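Local atomic coordinates of oxidoreductase (Listeria innocua, PDB entry 3E18), a protein that binds NAD in a Rossmann-type domain and is probably a dehydrogenase of the Gfo/Idh/MocA family, its substrate not established. Residues His20-Leu30 against Ser306-Val314; Val193-Ser201 against Ile338-His349. All coordinates share one frame; numbering follows the deposited sequence. Where two conformers were deposited one is given.

Contact 1 of 2, residues His20-Leu30 against Ser306-Val314; sequences HVTLASAADNL and SFYNNFVDV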
loop_
_atom_site.group_PDB
_atom_site.type_symbol
_atom_site.label_atom_id
_atom_site.label_comp_id
_atom_site.label_asym_id
_atom_site.label_seq_id
_atom_site.Cartn_x
_atom_site.Cartn_y
_atom_site.Cartn_z
ATOM N N HIS A 20 -2.564 30.350 -17.188
ATOM C CA HIS A 20 -1.304 30.466 -17.928
ATOM C C HIS A 20 -0.971 31.905 -18.337
ATOM O O HIS A 20 0.197 32.231 -18.588
ATOM C CB HIS A 20 -1.337 29.574 -19.153
ATOM C CG HIS A 20 -0.824 28.197 -18.896
ATOM N ND1 HIS A 20 0.520 27.898 -18.915
ATOM C CD2 HIS A 20 -1.465 27.045 -18.598
ATOM C CE1 HIS A 20 0.684 26.616 -18.658
ATOM N NE2 HIS A 20 -0.502 26.076 -18.456
ATOM N N VAL A 21 -1.998 32.751 -18.408
ATOM C CA VAL A 21 -1.802 34.192 -18.577
ATOM C C VAL A 21 -0.896 34.704 -17.462
ATOM O O VAL A 21 0.151 35.289 -17.741
ATOM C CB VAL A 21 -3.147 34.968 -18.617
ATOM C CG1 VAL A 21 -2.908 36.466 -18.669
ATOM C CG2 VAL A 21 -3.984 34.530 -19.820
ATOM N N THR A 22 -1.273 34.424 -16.212
ATOM C CA THR A 22 -0.476 34.782 -15.035
ATOM C C THR A 22 0.912 34.136 -15.036
ATOM O O THR A 22 1.904 34.807 -14.765
ATOM C CB THR A 22 -1.233 34.448 -13.729
ATOM O OG1 THR A 22 -2.573 34.947 -13.820
ATOM C CG2 THR A 22 -0.554 35.084 -12.524
ATOM N N LEU A 23 0.979 32.849 -15.370
ATOM C CA LEU A 23 2.249 32.110 -15.361
ATOM C C LEU A 23 3.260 32.580 -16.399
ATOM O O LEU A 23 4.424 32.830 -16.065
ATOM C CB LEU A 23 2.015 30.601 -15.541
ATOM C CG LEU A 23 1.446 29.794 -14.376
ATOM C CD1 LEU A 23 1.214 28.338 -14.785
ATOM C CD2 LEU A 23 2.368 29.878 -13.169
ATOM N N ALA A 24 2.829 32.687 -17.654
ATOM C CA ALA A 24 3.724 33.096 -18.742
ATOM C C ALA A 24 4.205 34.553 -18.598
ATOM O O ALA A 24 5.360 34.863 -18.904
ATOM C CB ALA A 24 3.057 32.877 -20.091
ATOM N N SER A 25 3.322 35.427 -18.109
ATOM C CA SER A 25 3.657 36.839 -17.850
ATOM C C SER A 25 4.743 37.055 -16.793
ATOM O O SER A 25 5.442 38.068 -16.820
ATOM C CB SER A 25 2.412 37.612 -17.429
ATOM O OG SER A 25 1.465 37.647 -18.476
ATOM N N ALA A 26 4.874 36.105 -15.868
ATOM C CA ALA A 26 5.876 36.177 -14.809
ATOM C C ALA A 26 7.282 35.844 -15.302
ATOM O O ALA A 26 8.261 36.083 -14.593
ATOM C CB ALA A 26 5.486 35.262 -13.650
ATOM N N ALA A 27 7.387 35.291 -16.506
ATOM C CA ALA A 27 8.690 34.958 -17.084
ATOM C C ALA A 27 9.369 36.225 -17.597
ATOM O O ALA A 27 8.696 37.206 -17.883
ATOM C CB ALA A 27 8.534 33.948 -18.202
ATOM N N ASP A 28 10.693 36.190 -17.721
ATOM C CA ASP A 28 11.475 37.379 -18.088
ATOM C C ASP A 28 11.210 37.896 -19.497
ATOM O O ASP A 28 10.782 39.041 -19.659
ATOM C CB ASP A 28 12.976 37.144 -17.879
ATOM C CG ASP A 28 13.335 36.956 -16.421
ATOM O OD1 ASP A 28 12.636 37.537 -15.562
ATOM O OD2 ASP A 28 14.307 36.219 -16.136
ATOM N N ASN A 29 11.446 37.062 -20.507
ATOM C CA ASN A 29 11.342 37.515 -21.896
ATOM C C ASN A 29 10.284 36.780 -22.709
ATOM O O ASN A 29 10.571 36.183 -23.749
ATOM C CB ASN A 29 12.702 37.429 -22.586
ATOM C CG ASN A 29 13.693 38.424 -22.031
ATOM O OD1 ASN A 29 13.443 39.634 -22.032
ATOM N ND2 ASN A 29 14.827 37.922 -21.552
ATOM N N LEU A 30 9.058 36.833 -22.211
ATOM C CA LEU A 30 7.937 36.147 -22.803
ATOM C C LEU A 30 6.711 36.921 -22.395
ATOM O O LEU A 30 6.577 37.289 -21.239
ATOM C CB LEU A 30 7.847 34.732 -22.237
ATOM C CG LEU A 30 6.698 33.827 -22.686
ATOM C CD1 LEU A 30 7.009 33.139 -24.008
ATOM C CD2 LEU A 30 6.489 32.798 -21.617
ATOM N N SER A 306 12.330 28.763 -13.193
ATOM C CA SER A 306 10.934 28.401 -13.363
ATOM C C SER A 306 10.732 27.701 -14.710
ATOM O O SER A 306 11.595 27.779 -15.589
ATOM C CB SER A 306 10.043 29.648 -13.282
ATOM O OG SER A 306 10.103 30.430 -14.483
ATOM N N PHE A 307 9.611 26.998 -14.853
ATOM C CA PHE A 307 9.282 26.312 -16.107
ATOM C C PHE A 307 9.373 27.251 -17.323
ATOM O O PHE A 307 10.069 26.969 -18.293
ATOM C CB PHE A 307 7.884 25.679 -16.025
ATOM C CG PHE A 307 7.424 25.082 -17.319
ATOM C CD1 PHE A 307 7.766 23.775 -17.642
ATOM C CD2 PHE A 307 6.676 25.830 -18.231
ATOM C CE1 PHE A 307 7.353 23.225 -18.837
ATOM C CE2 PHE A 307 6.267 25.288 -19.440
ATOM C CZ PHE A 307 6.600 23.986 -19.742
ATOM N N TYR A 308 8.681 28.378 -17.251
ATOM C CA TYR A 308 8.623 29.294 -18.381
ATOM C C TYR A 308 9.928 30.020 -18.673
ATOM O O TYR A 308 10.192 30.334 -19.831
ATOM C CB TYR A 308 7.471 30.287 -18.211
ATOM C CG TYR A 308 6.172 29.816 -18.819
ATOM C CD1 TYR A 308 5.059 29.564 -18.022
ATOM C CD2 TYR A 308 6.055 29.621 -20.201
ATOM C CE1 TYR A 308 3.860 29.143 -18.581
ATOM C CE2 TYR A 308 4.865 29.208 -20.765
ATOM C CZ TYR A 308 3.768 28.977 -19.950
ATOM O OH TYR A 308 2.585 28.566 -20.506
ATOM N N ASN A 309 10.763 30.253 -17.654
ATOM C CA ASN A 309 12.085 30.829 -17.895
ATOM C C ASN A 309 13.004 29.801 -18.513
ATOM O O ASN A 309 13.845 30.125 -19.354
ATOM C CB ASN A 309 12.707 31.400 -16.619
ATOM C CG ASN A 309 12.139 32.759 -16.260
ATOM O OD1 ASN A 309 11.743 33.531 -17.132
ATOM N ND2 ASN A 309 12.098 33.058 -14.973
ATOM N N ASN A 310 12.823 28.555 -18.112
ATOM C CA ASN A 310 13.560 27.473 -18.757
ATOM C C ASN A 310 13.163 27.281 -20.234
ATOM O O ASN A 310 14.024 27.036 -21.083
ATOM C CB ASN A 310 13.369 26.169 -18.003
ATOM C CG ASN A 310 14.086 25.023 -18.670
ATOM O OD1 ASN A 310 13.480 24.014 -19.024
ATOM N ND2 ASN A 310 15.366 25.201 -18.899
ATOM N N PHE A 311 11.864 27.343 -20.514
ATOM C CA PHE A 311 11.325 27.288 -21.880
ATOM C C PHE A 311 11.969 28.371 -22.770
ATOM O O PHE A 311 12.438 28.064 -23.863
ATOM C CB PHE A 311 9.791 27.438 -21.869
ATOM C CG PHE A 311 9.160 27.481 -23.249
ATOM C CD1 PHE A 311 9.131 26.346 -24.058
ATOM C CD2 PHE A 311 8.580 28.657 -23.728
ATOM C CE1 PHE A 311 8.553 26.385 -25.335
ATOM C CE2 PHE A 311 7.991 28.706 -24.995
ATOM C CZ PHE A 311 7.981 27.572 -25.800
ATOM N N VAL A 312 12.011 29.612 -22.276
ATOM C CA VAL A 312 12.697 30.727 -22.961
ATOM C C VAL A 312 14.189 30.458 -23.176
ATOM O O VAL A 312 14.713 30.679 -24.276
ATOM C CB VAL A 312 12.452 32.067 -22.245
ATOM C CG1 VAL A 312 13.251 33.196 -22.886
ATOM C CG2 VAL A 312 10.992 32.411 -22.314
ATOM N N ASP A 313 14.851 29.947 -22.143
ATOM C CA ASP A 313 16.274 29.602 -22.219
ATOM C C ASP A 313 16.540 28.520 -23.267
ATOM O O ASP A 313 17.604 28.504 -23.886
ATOM C CB ASP A 313 16.784 29.113 -20.860
ATOM C CG ASP A 313 16.890 30.228 -19.810
ATOM O OD1 ASP A 313 16.746 31.427 -20.146
ATOM O OD2 ASP A 313 17.106 29.887 -18.625
ATOM N N VAL A 314 15.586 27.595 -23.421
ATOM C CA VAL A 314 15.635 26.563 -24.464
ATOM C C VAL A 314 15.466 27.209 -25.848
ATOM O O VAL A 314 16.229 26.916 -26.770
ATOM C CB VAL A 314 14.589 25.437 -24.218
ATOM C CG1 VAL A 314 14.414 24.555 -25.443
ATOM C CG2 VAL A 314 14.998 24.597 -23.027
HETATM O O HOH W 1 10.791 35.643 -14.169
HETATM O O HOH W 2 12.383 34.518 -19.820
#
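The ring of Y308 is the bump of this contact, and the hollow that takes it is lined by L23, A24, A27 and L30. A24 CA stands over one face, 4.0 Å from the centroid of the Y308 ring and nearly on its normal; a residue as small as alanine lets backbone come that close to a ring. L30 CD2 meets the ring obliquely at Y308 CD2 (3.5 Å), while A27 CB closes on the stem at Y308 CB (3.8 Å). At the far end the hydroxyl lies at the edge of the H20 imidazole, and Y308 OH and H20 ND1 share a hydrogen bond of 2.7 Å, the two ring planes almost perpendicular (85°). A second projection, the amide of N309, reaches the turn after helix 15-25: its OD1 takes D28 N at 2.9 Å in the carbonyl plane, and water 1 ties N309 ND2 to A26 O and D28 OD1. Further along, V312 CG2 packs on L30 CB. F307 CD2 lies over the other face of the Y308 ring, toward its rim. H20 NE2 bonds to E95; strands 6-11 and 119-122 of the parallel sheet underlie both helices, and F307 and F311 also rest on 91-95.

Contact 2 of 2, residues Val193-Ser201 against Ile338-His349; sequences VKSVSANLS and IFEAAETNRTVH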
loop_
_atom_site.group_PDB
_atom_site.type_symbol
_atom_site.label_atom_id
_atom_site.label_comp_id
_atom_site.label_asym_id
_atom_site.label_seq_id
_atom_site.Cartn_x
_atom_site.Cartn_y
_atom_site.Cartn_z
ATOM N N VAL A 193 11.726 1.272 -15.473
ATOM C CA VAL A 193 10.656 0.493 -14.852
ATOM C C VAL A 193 10.779 -0.967 -15.289
ATOM O O VAL A 193 10.899 -1.248 -16.477
ATOM C CB VAL A 193 9.262 1.056 -15.210
ATOM C CG1 VAL A 193 8.148 0.146 -14.704
ATOM C CG2 VAL A 193 9.098 2.445 -14.631
ATOM N N LYS A 194 10.782 -1.871 -14.309
ATOM C CA LYS A 194 10.816 -3.308 -14.529
ATOM C C LYS A 194 9.403 -3.891 -14.578
ATOM O O LYS A 194 9.096 -4.696 -15.456
ATOM C CB LYS A 194 11.625 -3.990 -13.424
ATOM C CG LYS A 194 12.018 -5.429 -13.745
ATOM C CD LYS A 194 12.062 -6.303 -12.497
ATOM C CE LYS A 194 13.448 -6.373 -11.891
ATOM N NZ LYS A 194 14.368 -7.216 -12.709
ATOM N N SER A 195 8.538 -3.491 -13.643
ATOM C CA SER A 195 7.187 -4.046 -13.604
ATOM C C SER A 195 6.166 -3.091 -13.006
ATOM O O SER A 195 6.522 -2.183 -12.256
ATOM C CB SER A 195 7.184 -5.367 -12.828
ATOM O OG SER A 195 7.463 -5.166 -11.446
ATOM N N VAL A 196 4.896 -3.309 -13.349
ATOM C CA VAL A 196 3.771 -2.471 -12.883
ATOM C C VAL A 196 2.561 -3.364 -12.654
ATOM O O VAL A 196 2.200 -4.150 -13.537
ATOM C CB VAL A 196 3.317 -1.456 -13.977
ATOM C CG1 VAL A 196 2.354 -0.423 -13.402
ATOM C CG2 VAL A 196 4.482 -0.787 -14.637
ATOM N N SER A 197 1.910 -3.232 -11.499
ATOM C CA SER A 197 0.594 -3.819 -11.314
ATOM C C SER A 197 -0.269 -2.623 -10.934
ATOM O O SER A 197 0.248 -1.644 -10.428
ATOM C CB SER A 197 0.615 -4.846 -10.185
ATOM O OG SER A 197 0.910 -4.267 -8.927
ATOM N N ALA A 198 -1.552 -2.696 -11.206
ATOM C CA ALA A 198 -2.450 -1.560 -10.922
ATOM C C ALA A 198 -3.858 -2.029 -10.791
ATOM O O ALA A 198 -4.231 -3.082 -11.310
ATOM C CB ALA A 198 -2.362 -0.492 -12.040
ATOM N N ASN A 199 -4.643 -1.235 -10.078
ATOM C CA ASN A 199 -6.073 -1.460 -9.991
ATOM C C ASN A 199 -6.712 -0.094 -10.008
ATOM O O ASN A 199 -6.181 0.856 -9.442
ATOM C CB ASN A 199 -6.442 -2.316 -8.748
ATOM C CG ASN A 199 -7.633 -1.741 -7.967
ATOM O OD1 ASN A 199 -8.805 -1.862 -8.378
ATOM N ND2 ASN A 199 -7.335 -1.145 -6.808
ATOM N N LEU A 200 -7.817 0.016 -10.735
ATOM C CA LEU A 200 -8.509 1.291 -10.880
ATOM C C LEU A 200 -9.761 1.313 -10.021
ATOM O O LEU A 200 -10.376 0.278 -9.768
ATOM C CB LEU A 200 -8.904 1.530 -12.344
ATOM C CG LEU A 200 -7.854 1.460 -13.453
ATOM C CD1 LEU A 200 -8.495 1.607 -14.839
ATOM C CD2 LEU A 200 -6.776 2.498 -13.252
ATOM N N SER A 201 -10.159 2.500 -9.596
ATOM C CA SER A 201 -11.402 2.639 -8.858
ATOM C C SER A 201 -12.517 3.149 -9.760
ATOM O O SER A 201 -12.338 4.130 -10.471
ATOM C CB SER A 201 -11.216 3.593 -7.683
ATOM O OG SER A 201 -12.472 3.885 -7.092
ATOM N N ILE A 338 -0.015 0.817 -16.972
ATOM C CA ILE A 338 -0.949 0.841 -15.845
ATOM C C ILE A 338 -2.329 0.411 -16.317
ATOM O O ILE A 338 -2.972 -0.430 -15.681
ATOM C CB ILE A 338 -0.977 2.241 -15.182
ATOM C CG1 ILE A 338 0.242 2.388 -14.267
ATOM C CG2 ILE A 338 -2.270 2.485 -14.401
ATOM C CD1 ILE A 338 0.512 3.815 -13.815
ATOM N N PHE A 339 -2.775 0.979 -17.435
ATOM C CA PHE A 339 -4.100 0.666 -17.971
ATOM C C PHE A 339 -4.222 -0.794 -18.381
ATOM O O PHE A 339 -5.236 -1.447 -18.114
ATOM C CB PHE A 339 -4.422 1.584 -19.136
ATOM C CG PHE A 339 -4.954 2.911 -18.705
ATOM C CD1 PHE A 339 -6.019 2.981 -17.808
ATOM C CD2 PHE A 339 -4.408 4.088 -19.190
ATOM C CE1 PHE A 339 -6.520 4.199 -17.401
ATOM C CE2 PHE A 339 -4.927 5.327 -18.793
ATOM C CZ PHE A 339 -5.976 5.374 -17.902
ATOM N N GLU A 340 -3.165 -1.299 -19.006
ATOM C CA GLU A 340 -3.080 -2.697 -19.380
ATOM C C GLU A 340 -3.086 -3.616 -18.147
ATOM O O GLU A 340 -3.800 -4.629 -18.127
ATOM C CB GLU A 340 -1.821 -2.934 -20.214
ATOM C CG GLU A 340 -1.714 -4.365 -20.752
ATOM C CD GLU A 340 -0.345 -4.701 -21.307
ATOM O OE1 GLU A 340 0.416 -3.778 -21.686
ATOM O OE2 GLU A 340 -0.027 -5.907 -21.369
ATOM N N ALA A 341 -2.305 -3.257 -17.126
ATOM C CA ALA A 341 -2.215 -4.044 -15.890
ATOM C C ALA A 341 -3.564 -4.154 -15.208
ATOM O O ALA A 341 -3.971 -5.238 -14.789
ATOM C CB ALA A 341 -1.163 -3.437 -14.929
ATOM N N ALA A 342 -4.278 -3.041 -15.124
ATOM C CA ALA A 342 -5.597 -3.052 -14.506
ATOM C C ALA A 342 -6.684 -3.768 -15.329
ATOM O O ALA A 342 -7.532 -4.467 -14.771
ATOM C CB ALA A 342 -6.013 -1.649 -14.192
ATOM N N GLU A 343 -6.670 -3.594 -16.647
ATOM C CA GLU A 343 -7.678 -4.248 -17.491
ATOM C C GLU A 343 -7.465 -5.766 -17.615
ATOM O O GLU A 343 -8.429 -6.509 -17.713
ATOM C CB GLU A 343 -7.813 -3.559 -18.867
ATOM C CG GLU A 343 -6.837 -4.016 -19.945
ATOM C CD GLU A 343 -7.477 -4.121 -21.327
ATOM O OE1 GLU A 343 -8.721 -4.254 -21.412
ATOM O OE2 GLU A 343 -6.729 -4.088 -22.330
ATOM N N THR A 344 -6.218 -6.227 -17.574
ATOM C CA THR A 344 -5.959 -7.654 -17.658
ATOM C C THR A 344 -5.745 -8.313 -16.287
ATOM O O THR A 344 -5.555 -9.530 -16.219
ATOM C CB THR A 344 -4.752 -7.959 -18.560
ATOM O OG1 THR A 344 -3.566 -7.408 -17.980
ATOM C CG2 THR A 344 -4.961 -7.364 -19.961
ATOM N N ASN A 345 -5.789 -7.515 -15.217
ATOM C CA ASN A 345 -5.487 -7.972 -13.831
ATOM C C ASN A 345 -4.195 -8.788 -13.774
ATOM O O ASN A 345 -4.150 -9.897 -13.248
ATOM C CB ASN A 345 -6.676 -8.741 -13.239
ATOM C CG ASN A 345 -6.586 -8.927 -11.725
ATOM O OD1 ASN A 345 -5.822 -8.254 -11.017
ATOM N ND2 ASN A 345 -7.382 -9.852 -11.225
ATOM N N ARG A 346 -3.152 -8.236 -14.377
ATOM C CA ARG A 346 -1.866 -8.881 -14.424
ATOM C C ARG A 346 -0.788 -7.871 -14.073
ATOM O O ARG A 346 -1.065 -6.674 -13.949
ATOM C CB ARG A 346 -1.618 -9.439 -15.818
ATOM C CG ARG A 346 -2.355 -10.748 -16.113
ATOM C CD ARG A 346 -1.651 -11.498 -17.237
ATOM N NE ARG A 346 -2.186 -12.843 -17.459
ATOM C CZ ARG A 346 -1.740 -13.946 -16.858
ATOM N NH1 ARG A 346 -0.759 -13.882 -15.963
ATOM N NH2 ARG A 346 -2.282 -15.121 -17.151
ATOM N N THR A 347 0.424 -8.375 -13.869
ATOM C CA THR A 347 1.588 -7.538 -13.644
ATOM C C THR A 347 2.326 -7.437 -14.974
ATOM O O THR A 347 2.742 -8.445 -15.551
ATOM C CB THR A 347 2.523 -8.110 -12.554
ATOM O OG1 THR A 347 1.784 -8.298 -11.347
ATOM C CG2 THR A 347 3.682 -7.141 -12.277
ATOM N N VAL A 348 2.484 -6.211 -15.445
ATOM C CA VAL A 348 3.053 -5.933 -16.757
ATOM C C VAL A 348 4.556 -5.762 -16.611
ATOM O O VAL A 348 5.001 -4.983 -15.792
ATOM C CB VAL A 348 2.385 -4.667 -17.347
ATOM C CG1 VAL A 348 3.166 -4.097 -18.531
ATOM C CG2 VAL A 348 0.962 -4.986 -17.757
ATOM N N HIS A 349 5.334 -6.506 -17.394
ATOM C CA HIS A 349 6.791 -6.399 -17.365
ATOM C C HIS A 349 7.360 -5.629 -18.561
ATOM O O HIS A 349 6.881 -5.787 -19.684
ATOM C CB HIS A 349 7.407 -7.791 -17.261
ATOM C CG HIS A 349 6.889 -8.574 -16.100
ATOM N ND1 HIS A 349 5.826 -9.446 -16.203
ATOM C CD2 HIS A 349 7.259 -8.585 -14.799
ATOM C CE1 HIS A 349 5.578 -9.975 -15.018
ATOM N NE2 HIS A 349 6.436 -9.473 -14.150
HETATM O O HOH W 3 -2.546 -5.297 -12.254
HETATM O O HOH W 4 -5.464 -5.535 -11.539
#
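Strand 193-201 pairs antiparallel with the short strand 348-349 through V196 and V348, a hydrogen-bonded pair with V196 N to V348 O 3.0 Å and V348 N to V196 O 2.8 Å, while helix 338-344 crosses the same strand at -67° with axes 6.3 Å apart. Alanines at the crossing suit so close an approach. A341 CB rests 3.7 Å from V196 O, and A342 turns its CB toward L200, 3.7 Å from L200 CG. A198 CB sits beside I338 CG2 at 3.8 Å. Larger groups fill the flanks: V196 CG1, anti to the backbone N (chi1 -169°), meets I338 CG1 across a right angle at 3.6 Å, and L200 CD1 reaches the edge of the F339 ring. Leaving the helix, N345 takes a positive phi. On the other face of the sheet, S195 CB lies near H349 CD2, but polar ends there serve the dimer: H349 NE2 bonds to N345 O of the second subunit, S195 OG to its N345 ND2, and T347 OG1 to its T347. Helix 325-344 thus backs the mixed sheet of a Gfo/Idh/MocA-type C-terminal domain, with strand 348-349 outermost in this chain's sheet and K194 and S195 forming a classic bulge opposite T217.

In the fold
Contacts 1 and 2 lie on opposite sides of the chain's centre, their centres 37 Å apart and their nearest atoms about 21 Å from each other. Their segments alternate along the chain: helix 307-315 packs on the nucleotide-binding domain, and the next helix, 325-344, runs back to the mixed sheet of the other domain, so the C-terminal part of the chain joins both. Contact 1 is the nearer to the cofactor, with the H20 side chain about 6 Å from NAD and about 4 Å from that of M16, an NAD-binding residue. In contact 2 the F339 side chain is about 13 Å from NAD, and this region meets the second subunit instead.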